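Local coordinates for titin heart isoform N2-B (PDB 2BK8), which probably serves as a structural scaffold of the muscle sarcomere, here through an immunoglobulin-like domain of its M-band region, at residues I51-D55 with G56-L60. Numbering follows the deposited sequence.
Sequences ITYED and GVAIL
Thr-52 and Ile-59 form a hydrogen-bonded antiparallel pair, Thr-52 N reaching Ile-59 O at 3.0 Å and Ile-59 N returning to Thr-52 O. A second such pair, Glu-54 with Val-57, closes the hairpin across a type I' turn; Val-57 N donates to Glu-54 O at 3.0 Å. Asp-55 and Gly-56 occupy the turn, both with positive phi. Thr-52 OG1, set between its own backbone N and carbonyl carbon (chi1 55°), lies 3.8 Å from Ile-59 CB; one water links it to Ile-59 O and a second to Val-57 O, each donating to the carbonyl. On the other face, Tyr-53, with CG anti to the backbone N (chi1 170°), slants its ring diagonally across toward Gly-56, Tyr-53 CE1 3.6 Å from Gly-56 CA, while Ala-58 N lies at the ring edge. Gly-56 N gives Tyr-53 OH a weak, bent bond (3.3 Å, 135°). A leucine here, lacking the ring and hydroxyl, would probably cost Gly-56 N its weak bond and leave Gly-56 CA less covered. Further along this face Ile-51 and Leu-60 lie side by side, Ile-51 CG1 to Leu-60 CD1 3.5 Å, and both touch Trp-36 of the opposing sheet. Backbone hydrogen bonds of Gly-56, Ala-58 and Leu-60 join the hairpin to strand 19-26. This is a 2:2 beta hairpin at the edge of an immunoglobulin I-set sandwich, its Ile-51, Ala-58 and Leu-60 side facing the core.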
# COMPACT_ATOMS: atom_id res chain seq x y z
N ILE A 51 4.44 7.18 3.88
CA ILE A 51 4.77 6.36 2.71
C ILE A 51 6.24 6.52 2.41
O ILE A 51 6.76 7.65 2.30
CB ILE A 51 3.95 6.78 1.46
CG1 ILE A 51 2.44 6.65 1.72
CG2 ILE A 51 4.33 5.92 0.23
CD1 ILE A 51 1.56 7.30 0.63
N THR A 52 6.91 5.37 2.26
CA THR A 52 8.33 5.37 1.91
C THR A 52 8.63 4.31 0.82
O THR A 52 7.95 3.29 0.73
CB THR A 52 9.25 5.13 3.14
OG1 THR A 52 8.86 3.92 3.79
CG2 THR A 52 9.14 6.30 4.16
N TYR A 53 9.63 4.59 0.00
CA TYR A 53 10.16 3.58 -0.93
C TYR A 53 11.67 3.72 -1.07
O TYR A 53 12.16 4.80 -1.39
CB TYR A 53 9.51 3.64 -2.33
CG TYR A 53 10.27 2.73 -3.29
CD1 TYR A 53 10.14 1.34 -3.22
CD2 TYR A 53 11.18 3.27 -4.21
CE1 TYR A 53 10.90 0.49 -4.07
CE2 TYR A 53 11.93 2.44 -5.04
CZ TYR A 53 11.79 1.05 -4.97
OH TYR A 53 12.54 0.25 -5.81
N GLU A 54 12.40 2.62 -0.83
CA GLU A 54 13.87 2.58 -0.97
C GLU A 54 14.30 1.14 -1.23
O GLU A 54 13.80 0.23 -0.55
CB GLU A 54 14.59 3.07 0.30
CG GLU A 54 13.90 4.22 1.01
CD GLU A 54 14.71 4.84 2.12
OE1 GLU A 54 15.94 4.61 2.16
OE2 GLU A 54 14.12 5.60 2.93
N ASP A 55 15.22 0.94 -2.19
CA ASP A 55 15.93 -0.32 -2.34
C ASP A 55 14.97 -1.53 -2.43
O ASP A 55 15.19 -2.55 -1.78
CB ASP A 55 16.93 -0.46 -1.19
CG ASP A 55 17.93 -1.59 -1.38
OD1 ASP A 55 18.38 -1.87 -2.52
OD2 ASP A 55 18.33 -2.19 -0.37
N GLY A 56 13.92 -1.38 -3.24
CA GLY A 56 12.94 -2.46 -3.47
C GLY A 56 11.92 -2.77 -2.40
O GLY A 56 11.18 -3.76 -2.48
N VAL A 57 11.91 -1.96 -1.35
CA VAL A 57 10.89 -2.10 -0.30
C VAL A 57 9.96 -0.89 -0.21
O VAL A 57 10.39 0.24 0.15
CB VAL A 57 11.55 -2.42 1.07
CG1 VAL A 57 10.48 -2.73 2.15
CG2 VAL A 57 12.54 -3.59 0.93
N ALA A 58 8.68 -1.12 -0.54
CA ALA A 58 7.61 -0.12 -0.37
C ALA A 58 6.81 -0.33 0.92
O ALA A 58 6.33 -1.43 1.21
CB ALA A 58 6.66 -0.13 -1.58
N ILE A 59 6.64 0.74 1.69
CA ILE A 59 5.92 0.67 2.97
C ILE A 59 4.86 1.78 3.08
O ILE A 59 5.16 2.97 2.90
CB ILE A 59 6.90 0.72 4.20
CG1 ILE A 59 7.98 -0.36 4.12
CG2 ILE A 59 6.12 0.69 5.52
CD1 ILE A 59 9.01 -0.32 5.29
N LEU A 60 3.63 1.37 3.33
CA LEU A 60 2.52 2.27 3.62
C LEU A 60 2.06 2.10 5.07
O LEU A 60 1.65 1.03 5.49
CB LEU A 60 1.31 2.05 2.67
CG LEU A 60 0.01 2.76 3.10
CD1 LEU A 60 0.10 4.30 2.95
CD2 LEU A 60 -1.19 2.21 2.29
O HOH W 1 6.43 4.34 5.54
O HOH W 2 10.41 1.96 2.51